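Local structure of uncharacterized protein (Plasmodium falciparum, 1ZSO) at the interface of chains A and B. The protein is of unknown function but belongs to the conserved UPF0587 family, whose members are generally assigned zinc binding. Coordinates in Å, arbitrary orientation; residue numbers count along the deposited sequence, not the author numbering. Chains: chain A/B, hypothetical protein.

Contact 1: the interface of chains A and B. Residues chain A 58, 70, 72, 79; chain B 33, 53, 122.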
# COMPACT_ATOMS: atom_id res chain seq x y z
N LEU A 58 1.29 0.30 8.86
CA LEU A 58 0.42 1.42 8.60
C LEU A 58 -0.36 1.69 9.86
O LEU A 58 -0.90 0.77 10.45
CB LEU A 58 -0.57 1.08 7.49
CG LEU A 58 -0.07 0.34 6.25
CD1 LEU A 58 -1.14 0.34 5.16
CD2 LEU A 58 1.24 0.84 5.76
N MSE A 70 -4.19 -1.18 4.23
CA MSE A 70 -5.46 -0.51 4.37
C MSE A 70 -5.99 0.22 3.18
O MSE A 70 -5.28 0.58 2.25
CB MSE A 70 -5.52 0.43 5.57
CG MSE A 70 -4.33 1.15 6.02
SE MSE A 70 -4.91 2.06 7.79
CE MSE A 70 -6.67 1.76 7.75
N LYS A 72 -9.31 3.12 2.26
CA LYS A 72 -10.50 3.91 2.45
C LYS A 72 -11.38 3.73 1.21
O LYS A 72 -11.09 4.27 0.15
CB LYS A 72 -10.10 5.37 2.55
CG LYS A 72 -11.23 6.27 2.98
CD LYS A 72 -10.78 7.39 3.85
CE LYS A 72 -11.25 8.76 3.32
NZ LYS A 72 -12.71 8.84 3.21
N TYR A 79 -11.66 3.43 7.52
CA TYR A 79 -10.57 2.67 6.90
C TYR A 79 -10.78 1.19 7.15
O TYR A 79 -11.21 0.77 8.22
CB TYR A 79 -9.20 3.13 7.46
CG TYR A 79 -8.79 4.53 7.01
CD1 TYR A 79 -9.44 5.65 7.50
CD2 TYR A 79 -7.79 4.72 6.05
CE1 TYR A 79 -9.11 6.95 7.05
CE2 TYR A 79 -7.43 5.97 5.61
CZ TYR A 79 -8.10 7.10 6.10
OH TYR A 79 -7.76 8.39 5.67
N LEU B 33 -4.25 11.78 3.81
CA LEU B 33 -4.33 10.68 2.85
C LEU B 33 -3.91 11.10 1.46
O LEU B 33 -4.69 11.77 0.76
CB LEU B 33 -5.74 10.11 2.78
CG LEU B 33 -5.71 8.79 2.03
CD1 LEU B 33 -4.81 7.85 2.79
CD2 LEU B 33 -7.09 8.20 1.87
N ARG B 53 -0.09 7.30 3.41
CA ARG B 53 0.30 8.39 4.34
C ARG B 53 1.81 8.48 4.50
O ARG B 53 2.50 7.47 4.40
CB ARG B 53 -0.28 8.14 5.73
CG ARG B 53 -1.79 8.32 5.79
CD ARG B 53 -2.42 7.20 6.58
NE ARG B 53 -2.02 5.90 6.01
CZ ARG B 53 -2.67 5.28 5.02
NH1 ARG B 53 -3.79 5.81 4.52
NH2 ARG B 53 -2.20 4.12 4.54
N ASN B 122 -8.94 15.47 4.43
CA ASN B 122 -8.35 15.62 5.75
C ASN B 122 -7.49 16.88 5.80
O ASN B 122 -6.46 16.89 6.47
CB ASN B 122 -7.49 14.41 6.27
CG ASN B 122 -7.62 13.12 5.47
OD1 ASN B 122 -7.23 13.02 4.30
ND2 ASN B 122 -8.03 12.07 6.16
O HOH W 1 -2.85 2.60 2.09
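A:Tyr79 and B:Arg53 run antiparallel, side by side, where two copies of this UPF0587-family protein meet, in a patch of the two-fold symmetric interface of the deposited pair. The phenol ring and the guanidinium stand nearly perpendicular, their planes 85° apart, so the two do not stack; NH1 of B:Arg53 comes to 3.8 Å from CE2 of A:Tyr79. Bends at chi2 and chi3 (the latter -55°) fold the arginine chain and carry its other terminal nitrogen, NH2, toward apolar atoms of chain A. There it lies 3.9 Å from CG of selenomethionine A:Met70 and 4.0 Å from CD1 of A:Leu58, and both side chains lie roughly perpendicular to the arginine. A water in the guanidinium plane, at its edge, lies 3.0 Å from NH2 of B:Arg53 and bridges it to the backbone carbonyl O of A:Met70, 3.2 Å from the same water. Arginine suits such a place because its flat head can rest among carbon atoms while its edge still finds a polar partner. The far end of A:Tyr79 meets B:Leu33 tip to tip, with the phenol OH 3.9 Å from CD2. The side-chain amide of B:Asn122 also points at this hydroxyl, its plane turned 35° from the ring, but ND2 stays 3.7 Å from OH, too far for a bond. Within chain B, OD1 of that asparagine accepts the backbone N-H of B:Leu33 from above its carbonyl plane, tying the two residues that face the tyrosine tip. On chain A, CB of A:Lys72 lies over one face of the ring, toward its rim.

Contact 2: the interface of chains A and B. Residues chain A 33, 51, 53, 121-122; chain B 71-72, 79.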
# COMPACT_ATOMS: atom_id res chain seq x y z
N LEU A 33 5.73 -11.44 -0.67
CA LEU A 33 4.76 -10.48 -1.16
C LEU A 33 3.37 -11.08 -1.25
O LEU A 33 3.10 -11.93 -2.11
CB LEU A 33 5.19 -9.92 -2.52
CG LEU A 33 4.35 -8.81 -3.13
CD1 LEU A 33 4.39 -7.55 -2.30
CD2 LEU A 33 4.90 -8.51 -4.56
N GLN A 51 -0.99 -5.44 -2.72
CA GLN A 51 0.30 -6.04 -2.43
C GLN A 51 0.73 -5.57 -1.08
O GLN A 51 0.70 -4.37 -0.80
CB GLN A 51 1.32 -5.60 -3.48
CG GLN A 51 1.03 -6.19 -4.88
CD GLN A 51 1.96 -5.64 -5.94
OE1 GLN A 51 2.88 -4.92 -5.63
NE2 GLN A 51 1.74 -6.03 -7.19
N ARG A 53 3.55 -6.87 2.52
CA ARG A 53 4.26 -7.79 3.37
C ARG A 53 3.73 -7.70 4.77
O ARG A 53 3.19 -6.67 5.17
CB ARG A 53 5.75 -7.46 3.40
CG ARG A 53 6.30 -7.47 2.05
CD ARG A 53 7.65 -6.98 1.95
NE ARG A 53 8.09 -7.31 0.60
CZ ARG A 53 7.72 -6.63 -0.47
NH1 ARG A 53 6.86 -5.59 -0.36
NH2 ARG A 53 8.17 -7.00 -1.65
N ASN A 121 6.71 -14.83 -6.34
CA ASN A 121 7.94 -15.55 -6.66
C ASN A 121 9.05 -15.45 -5.62
O ASN A 121 10.22 -15.64 -5.94
CB ASN A 121 8.54 -15.15 -8.02
CG ASN A 121 8.00 -13.85 -8.57
OD1 ASN A 121 8.61 -12.77 -8.39
ND2 ASN A 121 6.88 -13.95 -9.31
N ASN A 122 8.71 -15.19 -4.38
CA ASN A 122 9.73 -15.23 -3.37
C ASN A 122 9.47 -16.24 -2.21
O ASN A 122 9.80 -16.02 -1.06
CB ASN A 122 10.23 -13.81 -2.99
CG ASN A 122 9.16 -12.89 -2.35
OD1 ASN A 122 7.96 -12.82 -2.73
ND2 ASN A 122 9.64 -12.11 -1.39
N ILE B 71 5.09 -0.82 -5.25
CA ILE B 71 4.39 -1.66 -6.19
C ILE B 71 5.42 -2.47 -6.96
O ILE B 71 6.49 -1.99 -7.29
CB ILE B 71 3.43 -0.81 -7.08
CG1 ILE B 71 2.57 -1.69 -7.97
CG2 ILE B 71 4.15 0.23 -7.94
CD1 ILE B 71 1.45 -0.89 -8.60
N LYS B 72 5.09 -3.74 -7.18
CA LYS B 72 5.84 -4.60 -8.05
C LYS B 72 4.97 -4.72 -9.32
O LYS B 72 3.96 -5.45 -9.37
CB LYS B 72 6.08 -5.95 -7.37
CG LYS B 72 6.81 -6.99 -8.20
CD LYS B 72 6.97 -8.25 -7.37
CE LYS B 72 8.14 -9.11 -7.83
NZ LYS B 72 7.80 -9.87 -9.08
N TYR B 79 11.04 -3.60 -7.65
CA TYR B 79 10.07 -2.95 -6.78
C TYR B 79 10.14 -1.43 -6.99
O TYR B 79 11.22 -0.86 -7.05
CB TYR B 79 10.31 -3.29 -5.31
CG TYR B 79 9.87 -4.70 -4.94
CD1 TYR B 79 10.72 -5.79 -5.11
CD2 TYR B 79 8.57 -4.94 -4.42
CE1 TYR B 79 10.31 -7.11 -4.77
CE2 TYR B 79 8.15 -6.24 -4.07
CZ TYR B 79 9.01 -7.33 -4.25
OH TYR B 79 8.61 -8.64 -3.86
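B:Lys72 meets chain A at its backbone, through its aliphatic stem and at its terminal amine. Its main chain is read by A:Gln51, whose primary amide offers an acceptor and a donor side by side. The backbone N-H of B:Lys72 points almost straight at OE1, 2.9 Å away with 172° at the hydrogen, and reaches it on a lone pair in the carbonyl plane. NE2 returns a hydrogen bond to the carbonyl O of the same lysine at 3.2 Å, with that oxygen close to the plane of the glutamine amide. Two bonds thus fix the rotation of the amide, which a chain extended beyond CG carries across the interface from the strand. Glutamine fits here because it can satisfy both polar groups of one backbone residue.

The lysine side chain starts with CG anti to its own backbone N (chi1 178°) and runs on extended before bending at chi4. Its methylenes cross A:Leu33 obliquely, CD packing tightly against CD2 at 3.5 Å. At the tip NZ gives a hydrogen bond to OD1 of A:Asn121, 3.1 Å away and on a lone pair in the amide plane. Lysine suits this route, aliphatic along its stem and polar at its end.

B:Tyr79 reaches tip to tip toward A:Leu33, its hydroxyl OH 3.8 Å from CD2. It also meets A:Arg53 end to end, with ring and guanidinium planes 63° apart. NH2 of A:Arg53 lies 2.8 Å from the phenol OH, a possible hydrogen bond, but is modelled implausibly near the ring carbons, leaving this pairing doubtful.

Within the fold, A:Gln51 sits in strand 50-52, while A:Leu33, A:Arg53 and A:Asn121 lie in loops; on the partner, B:Lys72 directly follows strand 69-71 and B:Tyr79 immediately precedes strand 80-85.

Contact 1 and contact 2 lie about 20 Å apart, centre to centre, and are related by the two-fold axis of the pair. Each sets positions 72 and 79 of one chain against 33, 53 and 122 of the other, with the chains exchanged. The symmetry is imperfect in detail: the arginine at position 53 is folded in contact 1 but extended in contact 2, where its placement is doubtful. Because each chain contributes both surfaces, the contacts would close a pair rather than build a chain. The pair is that of the deposited assembly and may not be the biological one.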